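Vestitone reductase (Medicago sativa, PDB 2P4H) catalyses the stereospecific NADPH-dependent reduction of (3R)-vestitone to the isoflavanol DMI, the penultimate step in making the defence compound medicarpin. Local coordinates at residues S125-S130 with W158-S163; S142-V147 with A167-L172; T10-S15 with P188-R193; I78-S83 with L105-A110; T220-V225 with E257-L262. All coordinates share one frame; numbering follows the deposited sequence.

Contact 1: S125-S130 with W158-S163; sequences SGSAVS and WNYAVS
Ser125 and Ser127 bring their hydroxyls to the CE1 corner of the Tyr160 ring, in the part of this Rossmann-fold reductase where the end of strand 119-125 faces helix 158-177. Tyr160, with Lys164 one helical turn on and Ser125 across from it, is consistent with the Ser-Tyr-Lys set of the short-chain dehydrogenases/reductases. Tyr160 probably also binds NADP(+), as in its relatives.

Tyr160 leaves its helix alongside the loop, and with CG anti to the backbone N (chi1 176°) the end of the ring comes in against the serines. Its CE1 corner is the meeting point. Ser125 OG comes to the ring edge, near its plane, 3.6 Å from CE1 of Tyr160. Ser127 OG approaches the same corner obliquely and stands 3.3 Å from Tyr160 CE1. The two serine hydroxyls are hydrogen-bonded to each other, OG of Ser125 to OG of Ser127, at 2.8 Å. This bond ties together the two groups that border the ring.

The phenol oxygen does not touch Ser125 OG directly, as Tyr160 OH and Ser125 OG are 3.8 Å apart. A water spans them. It lies 2.7 Å from Ser125 OG and 2.8 Å from Tyr160 OH, so the hydroxyls are linked through one solvent molecule.

One residue further along the helix, the methyl of Ala161 packs on the backbone of Ser127. Ala161 CB is 3.7 Å from Ser127 O. The loop itself folds into a tight turn after Gly126. Three donors converge on Gly126 O: the N of Val129, the N of Ser130, and Ser130 OG, which sits above the carbonyl plane.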
# COMPACT_ATOMS: atom_id res chain seq x y z
N SER A 125 -0.72 2.40 -6.19
CA SER A 125 0.64 2.82 -5.91
C SER A 125 1.04 4.14 -6.55
O SER A 125 0.45 4.56 -7.54
CB SER A 125 1.57 1.71 -6.43
OG SER A 125 2.88 2.17 -6.68
N GLY A 126 2.05 4.79 -5.98
CA GLY A 126 2.53 6.04 -6.53
C GLY A 126 3.08 5.82 -7.93
O GLY A 126 3.18 6.75 -8.72
N SER A 127 3.43 4.57 -8.24
CA SER A 127 3.96 4.26 -9.57
C SER A 127 2.87 4.41 -10.63
O SER A 127 3.16 4.52 -11.82
CB SER A 127 4.51 2.83 -9.60
OG SER A 127 3.48 1.89 -9.36
N ALA A 128 1.61 4.42 -10.20
CA ALA A 128 0.49 4.57 -11.13
C ALA A 128 0.24 6.03 -11.51
O ALA A 128 -0.60 6.32 -12.37
CB ALA A 128 -0.78 3.96 -10.53
N VAL A 129 0.96 6.95 -10.86
CA VAL A 129 0.79 8.38 -11.15
C VAL A 129 2.09 9.13 -11.43
O VAL A 129 2.07 10.17 -12.09
CB VAL A 129 0.07 9.13 -9.99
CG1 VAL A 129 -1.29 8.51 -9.72
CG2 VAL A 129 0.93 9.12 -8.73
N SER A 130 3.20 8.61 -10.92
CA SER A 130 4.50 9.29 -11.03
C SER A 130 5.25 9.28 -12.35
O SER A 130 6.18 10.07 -12.53
CB SER A 130 5.42 8.77 -9.93
OG SER A 130 4.84 8.97 -8.65
N TRP A 158 9.81 0.28 -14.59
CA TRP A 158 8.70 0.46 -15.52
C TRP A 158 7.70 -0.69 -15.57
O TRP A 158 6.50 -0.45 -15.74
CB TRP A 158 9.21 0.76 -16.93
CG TRP A 158 9.86 -0.39 -17.63
CD1 TRP A 158 11.17 -0.77 -17.53
CD2 TRP A 158 9.24 -1.29 -18.55
NE1 TRP A 158 11.40 -1.86 -18.34
CE2 TRP A 158 10.24 -2.20 -18.97
CE3 TRP A 158 7.95 -1.42 -19.06
CZ2 TRP A 158 9.98 -3.23 -19.89
CZ3 TRP A 158 7.68 -2.45 -19.96
CH2 TRP A 158 8.70 -3.34 -20.37
N ASN A 159 8.17 -1.93 -15.44
CA ASN A 159 7.27 -3.08 -15.48
C ASN A 159 6.22 -2.99 -14.38
O ASN A 159 5.02 -3.15 -14.63
CB ASN A 159 8.06 -4.38 -15.32
CG ASN A 159 8.79 -4.78 -16.59
OD1 ASN A 159 8.16 -5.15 -17.58
ND2 ASN A 159 10.11 -4.71 -16.57
N TYR A 160 6.67 -2.73 -13.16
CA TYR A 160 5.78 -2.62 -12.02
C TYR A 160 4.82 -1.44 -12.21
O TYR A 160 3.63 -1.54 -11.91
CB TYR A 160 6.60 -2.44 -10.73
CG TYR A 160 5.78 -2.20 -9.48
CD1 TYR A 160 5.55 -0.91 -9.01
CD2 TYR A 160 5.24 -3.26 -8.76
CE1 TYR A 160 4.80 -0.68 -7.85
CE2 TYR A 160 4.49 -3.05 -7.60
CZ TYR A 160 4.28 -1.76 -7.16
OH TYR A 160 3.55 -1.53 -6.01
N ALA A 161 5.34 -0.33 -12.72
CA ALA A 161 4.51 0.85 -12.94
C ALA A 161 3.41 0.57 -13.96
O ALA A 161 2.27 0.99 -13.77
CB ALA A 161 5.38 2.02 -13.41
N VAL A 162 3.74 -0.13 -15.04
CA VAL A 162 2.74 -0.45 -16.05
C VAL A 162 1.65 -1.31 -15.42
O VAL A 162 0.46 -1.05 -15.60
CB VAL A 162 3.36 -1.23 -17.24
CG1 VAL A 162 2.25 -1.74 -18.15
CG2 VAL A 162 4.30 -0.32 -18.02
N SER A 163 2.07 -2.31 -14.66
CA SER A 163 1.14 -3.22 -13.99
C SER A 163 0.16 -2.46 -13.09
O SER A 163 -1.06 -2.65 -13.19
CB SER A 163 1.92 -4.24 -13.15
OG SER A 163 1.04 -5.17 -12.54
O HOH W 1 4.07 0.86 -4.62

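Contact 2: S142-V147 with A167-L172; sequences SDWSDV and AEKAVL
The indole of Trp144 has the Lys169 side chain across one face and Leu172 CD1 and Glu168 CB at its edge. Trp144 belongs to the loop before helix 147-153, and its three partners lie on helix 158-177, one of the helices flanking the Rossmann-type sheet.

Lys169 CG forms a CH-pi contact. It sits 3.7 Å from the centroid of the six-membered Trp144 ring and 22° off the normal. The extended lysine chain then runs back over the indole toward the loop, with Lys169 CE 3.7 Å from Trp144 CD2. Its ammonium is too distant for more than a weak cation-pi attraction.

Leu172 CD1 meets the far end of the indole, 3.7 Å from Trp144 CZ2 and near the ring plane. Beside it the Glu168 carboxylate is turned 47° from the ring. Glu168 CD is 3.6 Å from Trp144 CH2. The acid is anchored on other groups: a salt bridge to Arg246 and hydrogen bonds to Ser124 and Thr184. Arg246 also makes a cation-pi contact with Trp144, so ring and carboxylate share this partner.

Asp146 caps the start of helix 147-153. Just before it, a water bridges the two segments, accepting from Lys169 NZ at 2.9 Å and donating to Ser145 O at 2.7 Å.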
# COMPACT_ATOMS: atom_id res chain seq x y z
N SER A 142 -6.00 13.35 -10.44
CA SER A 142 -6.28 13.47 -11.87
C SER A 142 -5.07 13.03 -12.69
O SER A 142 -5.16 12.86 -13.91
CB SER A 142 -6.63 14.91 -12.25
OG SER A 142 -5.50 15.76 -12.16
N ASP A 143 -3.94 12.83 -12.03
CA ASP A 143 -2.71 12.43 -12.71
C ASP A 143 -2.56 10.92 -12.86
O ASP A 143 -2.90 10.16 -11.96
CB ASP A 143 -1.50 13.00 -11.97
CG ASP A 143 -1.44 14.51 -12.05
OD1 ASP A 143 -1.30 15.04 -13.18
OD2 ASP A 143 -1.55 15.17 -11.00
N TRP A 144 -2.03 10.51 -14.01
CA TRP A 144 -1.81 9.11 -14.32
C TRP A 144 -0.48 8.89 -15.03
O TRP A 144 -0.05 9.74 -15.81
CB TRP A 144 -2.89 8.57 -15.26
CG TRP A 144 -4.20 8.27 -14.64
CD1 TRP A 144 -5.31 9.06 -14.65
CD2 TRP A 144 -4.56 7.08 -13.95
NE1 TRP A 144 -6.35 8.43 -14.01
CE2 TRP A 144 -5.91 7.21 -13.57
CE3 TRP A 144 -3.87 5.90 -13.61
CZ2 TRP A 144 -6.60 6.20 -12.87
CZ3 TRP A 144 -4.55 4.90 -12.92
CH2 TRP A 144 -5.90 5.07 -12.55
N SER A 145 0.15 7.76 -14.77
CA SER A 145 1.40 7.42 -15.45
C SER A 145 1.03 7.12 -16.90
O SER A 145 -0.09 6.70 -17.20
CB SER A 145 2.05 6.19 -14.81
OG SER A 145 2.64 6.53 -13.57
N ASP A 146 1.99 7.33 -17.80
CA ASP A 146 1.81 7.10 -19.23
C ASP A 146 2.37 5.72 -19.58
O ASP A 146 3.59 5.53 -19.62
CB ASP A 146 2.57 8.18 -20.01
CG ASP A 146 2.27 8.15 -21.50
OD1 ASP A 146 2.20 7.05 -22.08
OD2 ASP A 146 2.12 9.25 -22.09
N VAL A 147 1.49 4.76 -19.81
CA VAL A 147 1.91 3.40 -20.13
C VAL A 147 2.74 3.29 -21.41
O VAL A 147 3.71 2.54 -21.47
CB VAL A 147 0.69 2.45 -20.24
CG1 VAL A 147 1.12 1.07 -20.71
CG2 VAL A 147 0.00 2.35 -18.88
N ALA A 167 -3.83 -1.94 -13.84
CA ALA A 167 -4.70 -2.57 -12.86
C ALA A 167 -5.67 -1.58 -12.23
O ALA A 167 -6.87 -1.85 -12.15
CB ALA A 167 -3.87 -3.24 -11.77
N GLU A 168 -5.17 -0.43 -11.80
CA GLU A 168 -6.05 0.55 -11.17
C GLU A 168 -7.10 1.06 -12.15
O GLU A 168 -8.27 1.23 -11.78
CB GLU A 168 -5.27 1.73 -10.59
CG GLU A 168 -6.12 2.51 -9.58
CD GLU A 168 -5.54 3.84 -9.17
OE1 GLU A 168 -4.32 4.06 -9.33
OE2 GLU A 168 -6.31 4.68 -8.65
N LYS A 169 -6.69 1.31 -13.39
CA LYS A 169 -7.64 1.79 -14.38
C LYS A 169 -8.73 0.75 -14.61
O LYS A 169 -9.91 1.10 -14.72
CB LYS A 169 -6.93 2.09 -15.71
CG LYS A 169 -6.07 3.33 -15.67
CD LYS A 169 -5.58 3.71 -17.06
CE LYS A 169 -4.85 5.05 -17.05
NZ LYS A 169 -4.47 5.47 -18.43
N ALA A 170 -8.35 -0.52 -14.67
CA ALA A 170 -9.32 -1.59 -14.89
C ALA A 170 -10.32 -1.67 -13.74
O ALA A 170 -11.52 -1.84 -13.96
CB ALA A 170 -8.60 -2.92 -15.06
N VAL A 171 -9.82 -1.53 -12.52
CA VAL A 171 -10.67 -1.59 -11.34
C VAL A 171 -11.69 -0.44 -11.33
O VAL A 171 -12.88 -0.66 -11.10
CB VAL A 171 -9.82 -1.53 -10.04
CG1 VAL A 171 -10.70 -1.27 -8.83
CG2 VAL A 171 -9.07 -2.85 -9.87
N LEU A 172 -11.23 0.77 -11.59
CA LEU A 172 -12.12 1.93 -11.60
C LEU A 172 -13.19 1.79 -12.68
O LEU A 172 -14.37 2.05 -12.44
CB LEU A 172 -11.32 3.21 -11.80
CG LEU A 172 -10.41 3.60 -10.63
CD1 LEU A 172 -9.38 4.62 -11.10
CD2 LEU A 172 -11.25 4.15 -9.49
O HOH W 2 -2.24 7.31 -18.66

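Contact 3: T10-S15 with P188-R193; sequences TGFLGS and PFIVGR
Phe12 and Ile190 each use a branch anti to the backbone N to meet the other. The Phe12 ring swings out from the helix start with CG in that position (chi1 165°). In Ile190 it is CG2 that stands there, and this is the branch that meets the ring. Phe12 lies in the glycine-rich turn of the Rossmann fold, which opens helix 12-23 and is predicted to bind NADP(+). Ile190 is on strand 189-191.

The two side chains cross at a slant, and Phe12 CE2 is 3.7 Å from Ile190 CG2. The same ring carbon runs closer to the backbone, with Phe12 CE2 3.4 Å from Ile190 O. That carbonyl lies at the ring edge, near its plane, and accepts a hydrogen bond from Ser202. On another part of the rim, Phe12 CE1 is 3.7 Å from Arg193 O, which lies in the ring plane. Arg193 O is buried here and has no hydrogen-bonding partner in the model. The ring edge thus faces two carbonyl oxygens.

Leu13 adds a looser apolar touch, its CD2 4.2 Å from Ile190 CD1. Val227 of helix 227-239 packs on all three side chains, Phe12, Leu13 and Ile190. Between the two carbonyls the chain passes through Gly192, whose backbone angles (159°/-156°) require glycine.

The helix start is secured internally. Gly11, at the N-cap position, has its carbonyl gripped twice by Ser15. Ser15 N at 2.9 Å and Ser15 OG at 2.7 Å approach Gly11 O from opposite faces of the carbonyl plane.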
# COMPACT_ATOMS: atom_id res chain seq x y z
N THR A 10 -0.73 -12.46 3.93
CA THR A 10 0.59 -12.63 4.51
C THR A 10 1.58 -11.55 4.06
O THR A 10 2.74 -11.56 4.47
CB THR A 10 1.19 -14.01 4.19
OG1 THR A 10 1.24 -14.21 2.78
CG2 THR A 10 0.35 -15.12 4.83
N GLY A 11 1.12 -10.63 3.23
CA GLY A 11 1.99 -9.56 2.78
C GLY A 11 2.12 -8.50 3.86
O GLY A 11 1.37 -8.50 4.83
N PHE A 12 3.08 -7.59 3.69
CA PHE A 12 3.30 -6.52 4.65
C PHE A 12 2.03 -5.72 4.93
O PHE A 12 1.58 -5.63 6.08
CB PHE A 12 4.43 -5.61 4.12
CG PHE A 12 4.53 -4.27 4.81
CD1 PHE A 12 4.45 -4.15 6.20
CD2 PHE A 12 4.77 -3.12 4.06
CE1 PHE A 12 4.61 -2.91 6.82
CE2 PHE A 12 4.93 -1.88 4.67
CZ PHE A 12 4.85 -1.78 6.05
N LEU A 13 1.43 -5.14 3.90
CA LEU A 13 0.23 -4.34 4.10
C LEU A 13 -0.97 -5.19 4.52
O LEU A 13 -1.69 -4.84 5.46
CB LEU A 13 -0.11 -3.56 2.83
CG LEU A 13 -1.33 -2.65 2.98
CD1 LEU A 13 -1.10 -1.64 4.09
CD2 LEU A 13 -1.61 -1.94 1.66
N GLY A 14 -1.20 -6.29 3.81
CA GLY A 14 -2.32 -7.15 4.14
C GLY A 14 -2.33 -7.64 5.57
O GLY A 14 -3.36 -7.59 6.24
N SER A 15 -1.18 -8.11 6.05
CA SER A 15 -1.12 -8.61 7.42
C SER A 15 -1.33 -7.49 8.44
O SER A 15 -1.96 -7.71 9.47
CB SER A 15 0.21 -9.34 7.68
OG SER A 15 1.33 -8.50 7.50
N PRO A 188 2.19 5.64 -1.37
CA PRO A 188 3.61 5.96 -1.58
C PRO A 188 4.43 4.90 -0.83
O PRO A 188 4.00 3.75 -0.73
CB PRO A 188 3.73 7.34 -0.95
CG PRO A 188 2.86 7.19 0.26
CD PRO A 188 1.64 6.43 -0.26
N PHE A 189 5.60 5.26 -0.33
CA PHE A 189 6.39 4.30 0.44
C PHE A 189 5.65 4.09 1.76
O PHE A 189 5.45 5.04 2.52
CB PHE A 189 7.79 4.86 0.73
CG PHE A 189 8.75 4.73 -0.42
CD1 PHE A 189 9.59 3.63 -0.52
CD2 PHE A 189 8.82 5.72 -1.39
CE1 PHE A 189 10.49 3.51 -1.58
CE2 PHE A 189 9.72 5.61 -2.46
CZ PHE A 189 10.55 4.51 -2.55
N ILE A 190 5.23 2.85 2.02
CA ILE A 190 4.51 2.51 3.26
C ILE A 190 5.54 2.07 4.29
O ILE A 190 6.30 1.12 4.07
CB ILE A 190 3.51 1.38 2.99
CG1 ILE A 190 2.56 1.80 1.86
CG2 ILE A 190 2.73 1.06 4.26
CD1 ILE A 190 1.70 0.66 1.35
N VAL A 191 5.55 2.75 5.44
CA VAL A 191 6.55 2.48 6.48
C VAL A 191 5.97 2.45 7.89
O VAL A 191 5.03 3.18 8.21
CB VAL A 191 7.65 3.58 6.41
CG1 VAL A 191 8.72 3.35 7.47
CG2 VAL A 191 8.27 3.60 5.02
N GLY A 192 6.54 1.59 8.74
CA GLY A 192 6.10 1.48 10.12
C GLY A 192 6.51 0.14 10.69
O GLY A 192 7.48 -0.46 10.24
N ARG A 193 5.80 -0.32 11.72
CA ARG A 193 6.11 -1.64 12.28
C ARG A 193 5.51 -2.64 11.30
O ARG A 193 4.72 -2.27 10.43
CB ARG A 193 5.44 -1.83 13.65
CG ARG A 193 5.96 -0.95 14.76
CD ARG A 193 5.37 -1.40 16.09
NE ARG A 193 5.73 -2.78 16.39
CZ ARG A 193 6.88 -3.16 16.93
NH1 ARG A 193 7.80 -2.27 17.27
NH2 ARG A 193 7.12 -4.45 17.13

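Contact 4: I78-S83 with L105-A110; sequences IFHTAS and LGILKA
Ile107 sets its CG2 methyl over the face of the His80 imidazole. The methyl stands 3.5 Å from the ring centroid and only 10° off the normal. It therefore sits above the middle of the ring, a centred CH-pi contact. The imidazole is presented by a chi1 of -168°, which turns CG away from the backbone N and out toward the helix.

The other arm of Ile107 serves a second residue of the strand. Its CG1 is the branch anti to the backbone N (chi1 -173°), and beyond it CD1 extends to Ile78. Ile107 CD1 and Ile78 CG2 are 3.6 Å apart. Ile78 and His80 are two apart on the strand and both start out toward the helix, while Phe79 between them points away. One isoleucine thus reaches both strand residues, a methyl on the ring of one and a chain end against a branch of the other. All three side chains are buried.

The helix is kinked at this point. The N atoms of Ile107 and Leu108 make no bond to the preceding turn. Regular bonding resumes with Lys109 N to Leu105 O at 2.7 Å.

Strand 77-80, helix 95-111 and strand 119-125 form a beta-alpha-beta crossover of the Rossmann sheet, in which the two strands are parallel neighbours. Ile107 packs also on Cys5 and Thr7 of strand 3-7, the neighbour of 77-80 on its other side. The His80 ring also meets Tyr122 of strand 119-125, and Leu105 and Leu108 lean on Phe174 of helix 158-177.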
# COMPACT_ATOMS: atom_id res chain seq x y z
N ILE A 78 -14.39 -5.41 1.20
CA ILE A 78 -13.34 -6.19 0.56
C ILE A 78 -12.15 -5.25 0.38
O ILE A 78 -12.28 -4.19 -0.23
CB ILE A 78 -13.75 -6.71 -0.84
CG1 ILE A 78 -14.90 -7.72 -0.72
CG2 ILE A 78 -12.56 -7.37 -1.53
CD1 ILE A 78 -15.50 -8.12 -2.06
N PHE A 79 -11.01 -5.64 0.94
CA PHE A 79 -9.78 -4.86 0.81
C PHE A 79 -8.86 -5.70 -0.06
O PHE A 79 -8.27 -6.69 0.39
CB PHE A 79 -9.12 -4.63 2.18
CG PHE A 79 -9.95 -3.81 3.14
CD1 PHE A 79 -11.08 -3.12 2.72
CD2 PHE A 79 -9.57 -3.71 4.48
CE1 PHE A 79 -11.83 -2.35 3.62
CE2 PHE A 79 -10.31 -2.95 5.38
CZ PHE A 79 -11.44 -2.26 4.95
N HIS A 80 -8.73 -5.30 -1.33
CA HIS A 80 -7.90 -6.03 -2.27
C HIS A 80 -6.49 -5.44 -2.30
O HIS A 80 -6.24 -4.44 -2.98
CB HIS A 80 -8.53 -5.98 -3.66
CG HIS A 80 -7.91 -6.93 -4.63
ND1 HIS A 80 -8.08 -6.84 -6.00
CD2 HIS A 80 -7.12 -8.01 -4.42
CE1 HIS A 80 -7.42 -7.82 -6.58
NE2 HIS A 80 -6.83 -8.55 -5.65
N THR A 81 -5.58 -6.07 -1.56
CA THR A 81 -4.19 -5.61 -1.46
C THR A 81 -3.21 -6.48 -2.24
O THR A 81 -2.03 -6.13 -2.34
CB THR A 81 -3.71 -5.58 0.01
OG1 THR A 81 -3.28 -6.90 0.39
CG2 THR A 81 -4.82 -5.14 0.94
N ALA A 82 -3.69 -7.59 -2.77
CA ALA A 82 -2.84 -8.53 -3.50
C ALA A 82 -2.75 -8.30 -5.01
O ALA A 82 -3.66 -7.74 -5.62
CB ALA A 82 -3.30 -9.95 -3.23
N SER A 83 -1.64 -8.74 -5.58
CA SER A 83 -1.38 -8.64 -7.01
C SER A 83 -0.72 -9.94 -7.47
O SER A 83 -0.07 -10.62 -6.68
CB SER A 83 -0.47 -7.45 -7.33
OG SER A 83 -1.21 -6.24 -7.41
N LEU A 105 -9.03 -7.64 -11.21
CA LEU A 105 -10.47 -7.80 -11.32
C LEU A 105 -11.12 -9.06 -10.77
O LEU A 105 -12.33 -9.07 -10.53
CB LEU A 105 -10.91 -7.65 -12.78
CG LEU A 105 -10.59 -6.32 -13.47
CD1 LEU A 105 -11.13 -6.37 -14.89
CD2 LEU A 105 -11.22 -5.17 -12.71
N GLY A 106 -10.34 -10.12 -10.57
CA GLY A 106 -10.90 -11.38 -10.08
C GLY A 106 -11.90 -11.27 -8.94
O GLY A 106 -13.08 -11.62 -9.08
N ILE A 107 -11.43 -10.78 -7.80
CA ILE A 107 -12.30 -10.66 -6.64
C ILE A 107 -13.35 -9.55 -6.82
O ILE A 107 -14.42 -9.60 -6.21
CB ILE A 107 -11.47 -10.47 -5.35
CG1 ILE A 107 -12.39 -10.51 -4.13
CG2 ILE A 107 -10.66 -9.18 -5.43
CD1 ILE A 107 -11.64 -10.58 -2.81
N LEU A 108 -13.06 -8.57 -7.67
CA LEU A 108 -14.03 -7.50 -7.91
C LEU A 108 -15.21 -8.08 -8.71
O LEU A 108 -16.37 -7.74 -8.45
CB LEU A 108 -13.37 -6.35 -8.68
CG LEU A 108 -14.25 -5.14 -9.01
CD1 LEU A 108 -14.82 -4.52 -7.74
CD2 LEU A 108 -13.42 -4.12 -9.77
N LYS A 109 -14.92 -8.95 -9.67
CA LYS A 109 -15.98 -9.57 -10.46
C LYS A 109 -16.85 -10.42 -9.54
O LYS A 109 -18.07 -10.48 -9.70
CB LYS A 109 -15.38 -10.45 -11.56
CG LYS A 109 -14.75 -9.66 -12.70
CD LYS A 109 -14.02 -10.59 -13.66
CE LYS A 109 -13.41 -9.82 -14.82
NZ LYS A 109 -12.64 -10.72 -15.73
N ALA A 110 -16.23 -11.08 -8.57
CA ALA A 110 -16.96 -11.92 -7.62
C ALA A 110 -17.92 -11.08 -6.78
O ALA A 110 -18.95 -11.57 -6.32
CB ALA A 110 -15.98 -12.65 -6.71

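Contact 5: T220-V225 with E257-L262; sequences TRFHMV and EEMSQL
Met259 and Phe222 make the apolar part of this contact. The methionine methyl lies over one face of the phenyl ring, shifted toward the rim on the CD2-CE2 side. Met259 CE is 3.7 Å from Phe222 CE2 and 4.0 Å from the ring centroid, 23° off the normal, which is a CH-pi contact. The sulfur takes part more loosely. Met259 SD lies obliquely to the Phe222 ring, 4.8 Å from its centroid, so the pair is also a Met-aromatic contact. Met259 runs out extended from the helix and then bends at its last torsion (chi3 -100°), which carries CE over the ring. The two side chains cross at about a right angle.

Phe222 is on strand 219-226, the strand to which the other three members of a four-stranded mixed sheet pair. This sheet is separate from the parallel Rossmann sheet. Helix 256-266 follows directly on strand 252-255, the antiparallel partner of 219-226, and turns back to pack Met259 against the sheet. The Phe222 ring also meets Phe189 of strand 189-191 edge-to-face. Val254 of strand 252-255 and Phe309 of helix 305-319 touch Met259 as well.

The polar groups stay apart: Glu257 OE2 comes no nearer than 4.3 Å to Thr220 O, and both are acceptors. The carboxylate is instead held by a salt bridge to Arg285. Thr220 sits where the chain turns a corner, and its backbone is hydrogen-bonded to Ile256, at the start of the helix, and to Ala284. Within the helix, Leu262 N donates to Glu258 O at 3.0 Å.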
# COMPACT_ATOMS: atom_id res chain seq x y z
N THR A 220 15.89 10.25 -3.77
CA THR A 220 16.40 11.32 -2.92
C THR A 220 15.31 12.22 -2.34
O THR A 220 15.59 13.17 -1.61
CB THR A 220 17.45 12.15 -3.66
OG1 THR A 220 16.96 12.52 -4.95
CG2 THR A 220 18.75 11.35 -3.81
N ARG A 221 14.06 11.94 -2.68
CA ARG A 221 12.91 12.64 -2.10
C ARG A 221 11.82 11.59 -2.12
O ARG A 221 11.40 11.12 -3.19
CB ARG A 221 12.48 13.88 -2.88
CG ARG A 221 11.38 14.64 -2.12
CD ARG A 221 11.09 15.99 -2.74
NE ARG A 221 10.53 15.85 -4.08
CZ ARG A 221 10.59 16.79 -5.02
NH1 ARG A 221 11.18 17.95 -4.76
NH2 ARG A 221 10.06 16.57 -6.21
N PHE A 222 11.37 11.22 -0.93
CA PHE A 222 10.39 10.15 -0.74
C PHE A 222 8.97 10.58 -0.39
O PHE A 222 8.79 11.36 0.55
CB PHE A 222 10.82 9.24 0.41
CG PHE A 222 12.18 8.60 0.25
CD1 PHE A 222 12.28 7.24 -0.01
CD2 PHE A 222 13.35 9.33 0.43
CE1 PHE A 222 13.52 6.61 -0.09
CE2 PHE A 222 14.60 8.71 0.35
CZ PHE A 222 14.68 7.35 0.09
N HIS A 223 7.97 10.09 -1.13
CA HIS A 223 6.60 10.34 -0.70
C HIS A 223 6.38 9.14 0.24
O HIS A 223 6.77 8.01 -0.07
CB HIS A 223 5.57 10.39 -1.86
CG HIS A 223 5.85 9.51 -3.04
ND1 HIS A 223 5.71 9.96 -4.34
CD2 HIS A 223 6.12 8.18 -3.13
CE1 HIS A 223 5.88 8.95 -5.17
NE2 HIS A 223 6.13 7.86 -4.47
N MET A 224 5.81 9.40 1.42
CA MET A 224 5.65 8.36 2.43
C MET A 224 4.35 8.42 3.23
O MET A 224 3.66 9.44 3.24
CB MET A 224 6.82 8.45 3.42
CG MET A 224 8.20 8.63 2.77
SD MET A 224 9.54 8.79 3.98
CE MET A 224 9.73 7.09 4.45
N VAL A 225 4.05 7.32 3.92
CA VAL A 225 2.87 7.22 4.77
C VAL A 225 3.12 6.15 5.83
O VAL A 225 3.86 5.20 5.59
CB VAL A 225 1.59 6.84 3.96
CG1 VAL A 225 1.71 5.43 3.40
CG2 VAL A 225 0.35 6.96 4.85
N GLU A 257 17.79 14.93 2.52
CA GLU A 257 18.54 15.83 3.38
C GLU A 257 17.80 16.05 4.70
O GLU A 257 18.42 16.11 5.77
CB GLU A 257 18.77 17.18 2.68
CG GLU A 257 19.63 17.11 1.42
CD GLU A 257 18.86 16.73 0.16
OE1 GLU A 257 19.49 16.67 -0.91
OE2 GLU A 257 17.63 16.50 0.24
N GLU A 258 16.48 16.19 4.63
CA GLU A 258 15.69 16.38 5.84
C GLU A 258 15.65 15.07 6.60
O GLU A 258 15.62 15.04 7.84
CB GLU A 258 14.28 16.86 5.48
CG GLU A 258 14.29 18.24 4.82
CD GLU A 258 12.91 18.78 4.54
OE1 GLU A 258 12.82 19.83 3.86
OE2 GLU A 258 11.91 18.18 4.99
N MET A 259 15.67 13.97 5.86
CA MET A 259 15.69 12.63 6.44
C MET A 259 16.96 12.51 7.29
O MET A 259 16.93 12.05 8.43
CB MET A 259 15.69 11.61 5.31
CG MET A 259 15.72 10.16 5.71
SD MET A 259 15.80 9.13 4.22
CE MET A 259 14.09 8.63 4.02
N SER A 260 18.08 12.95 6.73
CA SER A 260 19.36 12.91 7.44
C SER A 260 19.32 13.72 8.73
O SER A 260 19.80 13.27 9.77
CB SER A 260 20.47 13.44 6.54
OG SER A 260 21.67 13.61 7.28
N GLN A 261 18.77 14.93 8.67
CA GLN A 261 18.71 15.76 9.87
C GLN A 261 17.86 15.12 10.96
O GLN A 261 18.25 15.11 12.12
CB GLN A 261 18.19 17.16 9.53
CG GLN A 261 19.12 17.92 8.59
CD GLN A 261 18.71 19.36 8.39
OE1 GLN A 261 17.53 19.67 8.22
NE2 GLN A 261 19.68 20.26 8.39
N LEU A 262 16.71 14.57 10.58
CA LEU A 262 15.83 13.94 11.55
C LEU A 262 16.49 12.72 12.19
O LEU A 262 16.57 12.62 13.42
CB LEU A 262 14.52 13.52 10.88
CG LEU A 262 13.43 12.83 11.73
CD1 LEU A 262 12.13 12.81 10.95
CD2 LEU A 262 13.84 11.42 12.10

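In the fold
Contacts 1 and 2 share helix 158-177 and join directly, through Ser127 O to Ser145 OG at 2.7 Å and Ala128 O to Ser145 N at 2.9 Å. Contact 4 abuts contact 2 through Leu105 and Leu108 packing on Ala170 and Val171. Contact 3 holds the predicted NADP(+) turn, and the side chain of Leu13 is about 9 Å from that of Tyr160 in contact 1. These two contacts therefore border the probable cofactor site. Contact 3 is joined to contact 5 by strand pairing, with Val191 N to Val225 O at 3.0 Å. Contact 5 lies away from the annotated sites, and its centre is about 32 Å from that of contact 4.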